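Conserved protein O27018 (PDB 3BEY) is of unknown function but may have a peroxiredoxin-like activity resting on a redox-active cysteine pair, as in AhpD-like proteins. Local coordinates at residues K37-V42 with A64-G69; C44-R49 with A76-I81; R56-A61 with G69-A74. One frame throughout, in Å; residues are numbered along the deposited sequence.

Contact 1. Residues K37-V42 with A64-G69; sequences KLLISV and AGITEG
L38 and L39, on successive positions of helix 34-47, meet the turn that runs from A64 into the start of helix 68-90; the CA atoms of L38 and A64 are 8.6 Å apart, those of L39 and I66 8.4 Å. L38 points at the turn, whereas L39 reaches it with CD2. I66 extends to both leucines. Its CG1 stands beside the backbone N (chi1 -60°), which sends CD1 to L38 CB at 3.8 Å and leaves CG2 to meet L39 CD2 at 4.0 Å. L38 does more: its CD1 presses on A64 CB at 3.4 Å, a tight methyl contact at the exposed edge of the patch. Deeper in, L39 and I66 both lean on L71, and L32 of the second subunit covers L39. The turn is shaped by a Schellman motif at G65, which has positive phi, and a side-chain N-cap at T67, whose OG1 takes an almost straight bond (176°) from G69 N at 3.2 Å; T67 N in turn bonds E70 OE1. No hydrogen bond joins 37-42 to 64-69. The chemistry across the contact is purely apolar, so the turn is seated by the fit of two leucines and an isoleucine, with the A64 methyl at the edge.

Contact 2. Residues C44-R49 with A76-I81; sequences CSVAVR and AVAALI
A47 and A78 bring helices 34-47 and 68-90 close together, their CA atoms only 4.9 Å apart, and all the packing across the contact converges on one methyl. A78 CB points at the other helix and meets A47 CB at 3.9 Å; it also lies 3.8 Å from A47 N, against the peptide backbone itself. V46 supplies the third surface: CG1, placed anti to the backbone N (chi1 169°), comes alongside A78 CB at 3.9 Å. With small side chains at the point of nearest approach, the helices can come near enough for a methyl to touch main chain. V46 also packs on A75 of the same partner helix and on T54 of helix 51-62.

No hydrogen bond crosses between the two segments. On one side, V48 N reaches C44 O at 3.0 Å and R49 N reaches V46 O at 2.9 Å, the latter as R49 turns to positive phi (54°) and closes helix 34-47 in a Schellman motif. That turn delivers the chain directly to C50. C50 and C53, joined by a disulfide, make up a CxxC motif like that of AhpD, in an all-helical AhpD-like fold. S45, on the side of the helix away from A78, lies against C53 and T54, and its OG is hydrogen-bonded to S41 O. On the other side helix 68-90 runs on unbroken, with L80 N bonded to A76 O and I81 N to V77 O, each at 3.0 Å.

Packing by another copy closes over the end of helix 34-47: A86 of the fourth subunit lies on both V46 and R49, and R49 NH2 makes a weak hydrogen bond to S85 O of the same neighbour.

Contact 3. Residues R56-A61 with G69-A74; sequences RHAEEA and GELAEA
A58 and L71 mark the nearest approach of two helical segments, 56-61 of helix 51-62 and 69-74 of helix 68-90, with their CA atoms 7.5 Å apart. L71 spans that gap almost by itself. Its CB points at the other helix, and the isopropyl group ends with one methyl on each of two alanines about a turn apart: CD1 meets A61 CB at 3.9 Å, while CD2 lies 4.1 Å from A58 CB and 4.0 Å from A58 O. A chi1 of -122°, well off a staggered value, directs the isopropyl group onto this pair. I93 of the fourth subunit also packs on L71.

The charged side chains stay off this interface. E60 OE1 forms a salt bridge with R56 NH2 at 3.1 Å, though the hydrogen bond within it is bent and weak (134°), and it accepts a similarly weak, bent bond from H57 ND1; a second salt bridge, from R27 NH2, falls on the same oxygen. R56 CD lies 3.9 Å above one face of the H57 ring, near the rim; the H57 side chain also touches S41 and V42 of helix 34-47. E70, on the other helix, salt-bridges R35 through OE2.

Across the contact there is no polar bond at all. Two alanines give helix 51-62 a low, apolar side, and a single leucine fills the distance to it, so the join between these helices rests on van der Waals packing of L71 against A58 and A61.

In the fold
Contacts 1 and 3 are in effect one patch, their centres 4 Å apart: I66 N probably hydrogen-bonds A61 O at 2.9 Å, I66 CG2 packs on L71 CD1 at 3.7 Å, and V42 CG2 lies 3.6 Å from H57 O. G69 belongs to both. Contact 2 sits apart, about 13 Å from contact 1 and 12 Å from contact 3 between centres, farther along the same helix 68-90. Its link to contact 3 is S45, whose OG lies 3.1 Å from H57 CD2. C50 just before helix 51-62, and C53 and H57 on it, form a CxxCxxxH arrangement like that of AhpD and probably belong to a redox site. All three contacts also touch the second subunit.

Contact 1. Residues K37-V42 with A64-G69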
# COMPACT_ATOMS: atom_id res chain seq x y z
N LYS D 37 19.51 -2.67 -12.27
CA LYS D 37 18.44 -3.55 -11.82
C LYS D 37 18.55 -3.88 -10.32
O LYS D 37 17.54 -4.05 -9.64
CB LYS D 37 18.43 -4.83 -12.65
CG LYS D 37 17.97 -4.59 -14.09
CD LYS D 37 18.24 -5.80 -14.99
CE LYS D 37 19.74 -6.00 -15.21
NZ LYS D 37 20.03 -7.10 -16.15
N LEU D 38 19.77 -3.95 -9.80
CA LEU D 38 19.98 -4.23 -8.38
C LEU D 38 19.55 -3.03 -7.54
O LEU D 38 18.83 -3.19 -6.56
CB LEU D 38 21.45 -4.56 -8.10
CG LEU D 38 21.92 -5.94 -8.59
CD1 LEU D 38 23.42 -6.05 -8.47
CD2 LEU D 38 21.23 -7.03 -7.79
N LEU D 39 19.99 -1.84 -7.91
CA LEU D 39 19.60 -0.63 -7.19
C LEU D 39 18.07 -0.49 -7.26
O LEU D 39 17.41 -0.20 -6.26
CB LEU D 39 20.26 0.60 -7.81
CG LEU D 39 21.78 0.73 -7.66
CD1 LEU D 39 22.31 1.66 -8.73
CD2 LEU D 39 22.12 1.24 -6.24
N ILE D 40 17.51 -0.69 -8.44
CA ILE D 40 16.07 -0.57 -8.60
C ILE D 40 15.32 -1.56 -7.71
O ILE D 40 14.31 -1.20 -7.11
CB ILE D 40 15.68 -0.76 -10.08
CG1 ILE D 40 16.20 0.42 -10.90
CG2 ILE D 40 14.16 -0.84 -10.24
CD1 ILE D 40 16.11 0.19 -12.37
N SER D 41 15.82 -2.80 -7.61
CA SER D 41 15.20 -3.83 -6.78
C SER D 41 15.18 -3.44 -5.32
O SER D 41 14.22 -3.74 -4.60
CB SER D 41 15.94 -5.16 -6.89
OG SER D 41 15.82 -5.73 -8.17
N VAL D 42 16.25 -2.81 -4.86
CA VAL D 42 16.32 -2.42 -3.48
C VAL D 42 15.36 -1.26 -3.22
O VAL D 42 14.51 -1.34 -2.33
CB VAL D 42 17.76 -2.03 -3.08
CG1 VAL D 42 17.77 -1.42 -1.68
CG2 VAL D 42 18.65 -3.26 -3.14
N ALA D 64 27.38 -7.96 -5.10
CA ALA D 64 27.63 -7.55 -6.47
C ALA D 64 28.56 -6.35 -6.48
O ALA D 64 28.87 -5.80 -7.54
CB ALA D 64 26.32 -7.20 -7.17
N GLY D 65 28.98 -5.92 -5.30
CA GLY D 65 29.91 -4.81 -5.22
C GLY D 65 29.33 -3.43 -5.05
O GLY D 65 30.05 -2.44 -5.18
N ILE D 66 28.03 -3.34 -4.76
CA ILE D 66 27.41 -2.04 -4.56
C ILE D 66 27.52 -1.68 -3.08
O ILE D 66 27.25 -2.51 -2.21
CB ILE D 66 25.92 -2.07 -5.00
CG1 ILE D 66 25.85 -2.42 -6.49
CG2 ILE D 66 25.26 -0.72 -4.73
CD1 ILE D 66 24.46 -2.39 -7.08
N THR D 67 27.93 -0.45 -2.79
CA THR D 67 28.09 0.01 -1.41
C THR D 67 26.76 0.35 -0.73
O THR D 67 25.75 0.58 -1.40
CB THR D 67 28.97 1.27 -1.34
OG1 THR D 67 29.13 1.66 0.03
CG2 THR D 67 28.33 2.41 -2.10
N GLU D 68 26.78 0.38 0.60
CA GLU D 68 25.59 0.71 1.37
C GLU D 68 25.24 2.17 1.14
O GLU D 68 24.10 2.59 1.35
CB GLU D 68 25.83 0.47 2.87
CG GLU D 68 26.20 -0.96 3.22
CD GLU D 68 26.40 -1.16 4.71
OE1 GLU D 68 27.22 -0.42 5.31
OE2 GLU D 68 25.75 -2.06 5.29
N GLY D 69 26.23 2.95 0.71
CA GLY D 69 26.00 4.36 0.46
C GLY D 69 25.14 4.59 -0.76
O GLY D 69 24.23 5.42 -0.75

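Contact 2. Residues C44-R49 with A76-I81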
# COMPACT_ATOMS: atom_id res chain seq x y z
N CYS D 44 12.76 -0.30 -4.81
CA CYS D 44 11.36 -0.72 -4.93
C CYS D 44 10.91 -1.53 -3.72
O CYS D 44 9.75 -1.43 -3.30
CB CYS D 44 11.16 -1.55 -6.19
SG CYS D 44 10.95 -0.57 -7.68
N SER D 45 11.82 -2.33 -3.17
CA SER D 45 11.52 -3.13 -1.98
C SER D 45 11.17 -2.20 -0.84
O SER D 45 10.28 -2.48 -0.04
CB SER D 45 12.73 -3.97 -1.56
OG SER D 45 13.11 -4.87 -2.59
N VAL D 46 11.90 -1.08 -0.79
CA VAL D 46 11.71 -0.08 0.24
C VAL D 46 10.41 0.69 0.05
O VAL D 46 9.68 0.93 1.01
CB VAL D 46 12.92 0.91 0.26
CG1 VAL D 46 12.62 2.13 1.14
CG2 VAL D 46 14.15 0.18 0.79
N ALA D 47 10.13 1.08 -1.20
CA ALA D 47 8.93 1.83 -1.54
C ALA D 47 7.67 1.04 -1.22
O ALA D 47 6.66 1.59 -0.79
CB ALA D 47 8.94 2.19 -3.02
N VAL D 48 7.75 -0.27 -1.43
CA VAL D 48 6.65 -1.18 -1.17
C VAL D 48 6.66 -1.63 0.30
O VAL D 48 5.78 -2.34 0.76
CB VAL D 48 6.76 -2.36 -2.15
CG1 VAL D 48 6.37 -3.66 -1.51
CG2 VAL D 48 5.90 -2.07 -3.37
N ARG D 49 7.67 -1.19 1.04
CA ARG D 49 7.82 -1.52 2.46
C ARG D 49 7.82 -3.01 2.80
O ARG D 49 7.07 -3.47 3.67
CB ARG D 49 6.77 -0.76 3.29
CG ARG D 49 7.21 0.66 3.68
CD ARG D 49 6.14 1.46 4.46
NE ARG D 49 5.53 0.73 5.57
CZ ARG D 49 6.17 0.30 6.65
NH1 ARG D 49 5.52 -0.36 7.59
NH2 ARG D 49 7.47 0.53 6.79
N ALA D 76 16.44 6.47 -0.41
CA ALA D 76 16.09 7.88 -0.28
C ALA D 76 15.16 8.33 -1.40
O ALA D 76 14.27 9.15 -1.18
CB ALA D 76 17.36 8.72 -0.29
N VAL D 77 15.37 7.80 -2.60
CA VAL D 77 14.52 8.15 -3.73
C VAL D 77 13.15 7.49 -3.55
O VAL D 77 12.12 8.05 -3.95
CB VAL D 77 15.14 7.68 -5.08
CG1 VAL D 77 14.20 7.99 -6.23
CG2 VAL D 77 16.48 8.39 -5.30
N ALA D 78 13.13 6.30 -2.95
CA ALA D 78 11.88 5.61 -2.70
C ALA D 78 11.06 6.45 -1.74
O ALA D 78 9.85 6.60 -1.90
CB ALA D 78 12.13 4.22 -2.10
N ALA D 79 11.74 7.01 -0.74
CA ALA D 79 11.11 7.84 0.28
C ALA D 79 10.53 9.11 -0.34
O ALA D 79 9.42 9.53 -0.01
CB ALA D 79 12.14 8.20 1.34
N LEU D 80 11.29 9.71 -1.25
CA LEU D 80 10.88 10.92 -1.95
C LEU D 80 9.62 10.67 -2.78
O LEU D 80 8.69 11.47 -2.76
CB LEU D 80 12.01 11.39 -2.87
CG LEU D 80 11.73 12.64 -3.71
CD1 LEU D 80 11.69 13.87 -2.80
CD2 LEU D 80 12.81 12.80 -4.76
N ILE D 81 9.61 9.57 -3.51
CA ILE D 81 8.47 9.21 -4.34
C ILE D 81 7.26 8.87 -3.46
O ILE D 81 6.11 9.08 -3.84
CB ILE D 81 8.79 8.00 -5.24
CG1 ILE D 81 9.90 8.38 -6.22
CG2 ILE D 81 7.57 7.58 -6.00
CD1 ILE D 81 9.61 9.63 -7.02

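Contact 3. Residues R56-A61 with G69-A74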
# COMPACT_ATOMS: atom_id res chain seq x y z
N ARG D 56 17.06 -9.03 1.39
CA ARG D 56 17.43 -9.97 0.34
C ARG D 56 18.08 -9.28 -0.87
O ARG D 56 19.17 -9.66 -1.30
CB ARG D 56 16.18 -10.76 -0.08
CG ARG D 56 16.43 -12.00 -0.92
CD ARG D 56 16.26 -11.72 -2.42
NE ARG D 56 15.50 -12.77 -3.08
CZ ARG D 56 15.32 -12.86 -4.40
NH1 ARG D 56 14.60 -13.86 -4.90
NH2 ARG D 56 15.86 -11.96 -5.20
N HIS D 57 17.42 -8.27 -1.42
CA HIS D 57 18.00 -7.58 -2.57
C HIS D 57 19.22 -6.75 -2.19
O HIS D 57 20.11 -6.54 -3.00
CB HIS D 57 16.93 -6.72 -3.24
CG HIS D 57 15.80 -7.51 -3.80
ND1 HIS D 57 15.98 -8.50 -4.76
CD2 HIS D 57 14.48 -7.53 -3.51
CE1 HIS D 57 14.83 -9.08 -5.02
NE2 HIS D 57 13.90 -8.51 -4.28
N ALA D 58 19.28 -6.31 -0.94
CA ALA D 58 20.43 -5.54 -0.49
C ALA D 58 21.67 -6.44 -0.51
O ALA D 58 22.75 -6.03 -0.92
CB ALA D 58 20.20 -5.00 0.92
N GLU D 59 21.50 -7.68 -0.05
CA GLU D 59 22.61 -8.61 -0.02
C GLU D 59 23.15 -8.91 -1.42
O GLU D 59 24.37 -8.85 -1.64
CB GLU D 59 22.19 -9.91 0.67
CG GLU D 59 22.58 -9.93 2.12
CD GLU D 59 24.06 -9.62 2.32
OE1 GLU D 59 24.91 -10.36 1.77
OE2 GLU D 59 24.38 -8.65 3.03
N GLU D 60 22.27 -9.23 -2.35
CA GLU D 60 22.70 -9.51 -3.72
C GLU D 60 23.37 -8.28 -4.31
O GLU D 60 24.27 -8.39 -5.13
CB GLU D 60 21.50 -9.94 -4.57
CG GLU D 60 20.82 -11.17 -4.02
CD GLU D 60 19.54 -11.53 -4.75
OE1 GLU D 60 18.68 -10.64 -4.93
OE2 GLU D 60 19.38 -12.72 -5.12
N ALA D 61 22.94 -7.10 -3.87
CA ALA D 61 23.53 -5.86 -4.35
C ALA D 61 24.92 -5.67 -3.74
O ALA D 61 25.84 -5.16 -4.39
CB ALA D 61 22.63 -4.67 -4.00
N GLY D 69 26.23 2.95 0.71
CA GLY D 69 26.00 4.36 0.46
C GLY D 69 25.14 4.59 -0.76
O GLY D 69 24.23 5.42 -0.75
N GLU D 70 25.42 3.85 -1.83
CA GLU D 70 24.65 4.00 -3.05
C GLU D 70 23.26 3.40 -2.81
O GLU D 70 22.27 3.87 -3.37
CB GLU D 70 25.37 3.29 -4.19
CG GLU D 70 26.73 3.91 -4.51
CD GLU D 70 27.60 3.04 -5.43
OE1 GLU D 70 27.95 1.91 -5.02
OE2 GLU D 70 27.92 3.50 -6.55
N LEU D 71 23.21 2.39 -1.97
CA LEU D 71 21.97 1.73 -1.64
C LEU D 71 21.06 2.65 -0.82
O LEU D 71 19.84 2.70 -1.03
CB LEU D 71 22.28 0.45 -0.86
CG LEU D 71 21.77 -0.87 -1.43
CD1 LEU D 71 22.00 -0.94 -2.94
CD2 LEU D 71 22.49 -2.01 -0.72
N ALA D 72 21.66 3.40 0.11
CA ALA D 72 20.89 4.31 0.95
C ALA D 72 20.27 5.42 0.11
O ALA D 72 19.21 5.95 0.45
CB ALA D 72 21.77 4.91 2.03
N GLU D 73 20.93 5.77 -0.99
CA GLU D 73 20.45 6.80 -1.90
C GLU D 73 19.28 6.26 -2.70
O GLU D 73 18.35 6.99 -3.02
CB GLU D 73 21.57 7.24 -2.85
CG GLU D 73 21.12 8.05 -4.06
CD GLU D 73 20.42 9.35 -3.69
OE1 GLU D 73 20.33 9.68 -2.49
OE2 GLU D 73 19.95 10.04 -4.63
N ALA D 74 19.34 4.97 -3.02
CA ALA D 74 18.28 4.31 -3.75
C ALA D 74 17.02 4.36 -2.90
O ALA D 74 15.94 4.65 -3.39
CB ALA D 74 18.66 2.86 -4.04